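Local coordinates for protein epsin-1 (Saccharomyces cerevisiae, PDB 5LOZ) that binds phosphoinositide-rich membranes, clathrin and ubiquitin and is required for endocytosis and actin localization, this piece being its ENTH domain, at residues K93-E98 / Q107-K112. Sequence-based numbering, arbitrary orientation.
Sequences KEFRHE and QIVRVK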
# COMPACT_ATOMS: atom_id res chain seq x y z
N LYS A 93 -12.73 2.58 0.30
CA LYS A 93 -13.57 1.64 1.02
C LYS A 93 -14.87 1.37 0.21
O LYS A 93 -15.50 0.35 0.39
CB LYS A 93 -13.95 2.22 2.37
CG LYS A 93 -12.77 2.32 3.32
CD LYS A 93 -13.11 3.08 4.58
CE LYS A 93 -14.20 2.41 5.32
NZ LYS A 93 -14.40 3.00 6.70
N GLU A 94 -15.21 2.31 -0.67
CA GLU A 94 -16.39 2.25 -1.50
C GLU A 94 -16.11 2.17 -3.00
O GLU A 94 -17.05 2.30 -3.79
CB GLU A 94 -17.33 3.42 -1.18
CG GLU A 94 -18.16 3.26 0.08
CD GLU A 94 -18.94 1.94 0.13
OE1 GLU A 94 -18.82 1.19 1.13
OE2 GLU A 94 -19.66 1.63 -0.85
N PHE A 95 -14.85 1.91 -3.39
CA PHE A 95 -14.47 1.73 -4.77
C PHE A 95 -15.31 0.62 -5.40
O PHE A 95 -15.60 -0.41 -4.78
CB PHE A 95 -12.98 1.37 -4.87
CG PHE A 95 -12.51 1.05 -6.25
CD1 PHE A 95 -12.09 2.06 -7.11
CD2 PHE A 95 -12.43 -0.26 -6.69
CE1 PHE A 95 -11.66 1.77 -8.39
CE2 PHE A 95 -11.97 -0.55 -7.96
CZ PHE A 95 -11.56 0.44 -8.81
N ARG A 96 -15.66 0.78 -6.65
CA ARG A 96 -16.48 -0.24 -7.34
C ARG A 96 -15.93 -0.51 -8.74
O ARG A 96 -15.50 0.39 -9.44
CB ARG A 96 -17.96 0.21 -7.46
CG ARG A 96 -18.56 0.70 -6.14
CD ARG A 96 -20.09 0.88 -6.26
NE ARG A 96 -20.75 -0.39 -6.57
CZ ARG A 96 -21.10 -1.29 -5.66
NH1 ARG A 96 -20.88 -1.05 -4.37
NH2 ARG A 96 -21.65 -2.44 -6.04
N HIS A 97 -15.95 -1.77 -9.11
CA HIS A 97 -15.49 -2.18 -10.42
C HIS A 97 -15.96 -3.59 -10.73
O HIS A 97 -15.77 -4.51 -9.96
CB HIS A 97 -13.97 -2.08 -10.56
CG HIS A 97 -13.48 -2.37 -11.94
ND1 HIS A 97 -13.45 -1.41 -12.93
CD2 HIS A 97 -13.04 -3.51 -12.51
CE1 HIS A 97 -12.99 -1.95 -14.05
NE2 HIS A 97 -12.75 -3.23 -13.82
N GLU A 98 -16.67 -3.72 -11.85
CA GLU A 98 -17.07 -5.00 -12.40
C GLU A 98 -16.29 -5.14 -13.67
O GLU A 98 -16.25 -4.19 -14.47
CB GLU A 98 -18.58 -4.98 -12.67
CG GLU A 98 -19.13 -6.22 -13.35
CD GLU A 98 -20.62 -6.18 -13.49
OE1 GLU A 98 -21.32 -6.71 -12.60
OE2 GLU A 98 -21.10 -5.67 -14.50
N GLN A 107 -14.45 -5.35 -4.94
CA GLN A 107 -14.49 -5.84 -3.55
C GLN A 107 -13.10 -6.10 -2.96
O GLN A 107 -12.91 -6.00 -1.75
CB GLN A 107 -15.34 -7.08 -3.44
CG GLN A 107 -14.73 -8.30 -4.07
CD GLN A 107 -15.65 -9.49 -4.01
OE1 GLN A 107 -15.89 -10.03 -2.92
NE2 GLN A 107 -16.15 -9.93 -5.19
N ILE A 108 -12.12 -6.43 -3.84
CA ILE A 108 -10.75 -6.65 -3.45
C ILE A 108 -10.18 -5.33 -2.94
O ILE A 108 -9.58 -5.29 -1.87
CB ILE A 108 -9.92 -7.24 -4.63
CG1 ILE A 108 -10.43 -8.65 -5.00
CG2 ILE A 108 -8.44 -7.28 -4.26
CD1 ILE A 108 -9.90 -9.25 -6.34
N VAL A 109 -10.36 -4.25 -3.69
CA VAL A 109 -9.98 -2.89 -3.30
C VAL A 109 -10.65 -2.46 -2.01
O VAL A 109 -9.96 -2.03 -1.07
CB VAL A 109 -10.28 -1.86 -4.38
CG1 VAL A 109 -9.94 -0.42 -3.92
CG2 VAL A 109 -9.53 -2.19 -5.69
N ARG A 110 -11.97 -2.66 -1.94
CA ARG A 110 -12.76 -2.27 -0.78
C ARG A 110 -12.30 -2.97 0.52
O ARG A 110 -12.15 -2.32 1.58
CB ARG A 110 -14.27 -2.56 -1.00
CG ARG A 110 -14.92 -1.70 -2.09
CD ARG A 110 -16.40 -1.72 -1.98
NE ARG A 110 -17.02 -3.02 -2.20
CZ ARG A 110 -17.30 -3.53 -3.42
NH1 ARG A 110 -17.00 -2.85 -4.50
NH2 ARG A 110 -17.86 -4.70 -3.56
N VAL A 111 -12.12 -4.30 0.46
CA VAL A 111 -11.65 -5.03 1.64
C VAL A 111 -10.26 -4.55 2.13
O VAL A 111 -10.05 -4.27 3.32
CB VAL A 111 -11.68 -6.53 1.43
CG1 VAL A 111 -10.99 -7.23 2.59
CG2 VAL A 111 -13.13 -7.01 1.34
N LYS A 112 -9.34 -4.41 1.20
CA LYS A 112 -8.00 -3.87 1.56
C LYS A 112 -8.03 -2.46 2.17
O LYS A 112 -7.33 -2.18 3.16
CB LYS A 112 -7.08 -3.96 0.35
CG LYS A 112 -6.67 -5.40 0.04
CD LYS A 112 -5.91 -5.50 -1.25
CE LYS A 112 -5.60 -6.97 -1.61
NZ LYS A 112 -4.77 -7.63 -0.57
O HOH W 1 -17.44 -3.39 -7.34
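R110 lays its aliphatic chain along the backbone of K93-F95, in the ENTH domain's alpha-alpha superhelix, where the loop that follows helix 86-91 runs back over the start of helix 106-121. R110 CG lies 3.3 Å from K93 O, and R110 CD comes within 4.0 Å of E94 CA. A bend at chi3 (-64°) then turns the guanidinium toward the carbonyl of F95, two residues along from K93, and R110 NH1 donates to F95 O at 2.8 Å. This bond is nearly straight (163° at the hydrogen) and lies in both the carbonyl plane and the guanidinium plane. Arginine suits the place because its long chain covers backbone while its planar head offers several N-H groups: R110 NH1 also donates to a water at 2.9 Å, which in turn accepts from H97 N, and NH2 forms a salt bridge with D104 in the same loop. R96 NH1 sits over one face of the head, 4.3 Å from R110 NH1, a like-charge approach that D104 probably eases. An alanine in place of R110 would probably leave F95 O without this donor, break the water's link to the helix, and leave D104 without its mate. Beneath this polar layer, F95 and V109 form the apolar part of the contact, both reaching I60 on helix 57-73. A flat ring suits F95, which spans V109 and W57, while the compact, branched V109 fits close against it: F95 CD2 meets V109 CB obliquely at 3.5 Å, and V109 CG1 reaches back to F95 CB at 3.7 Å.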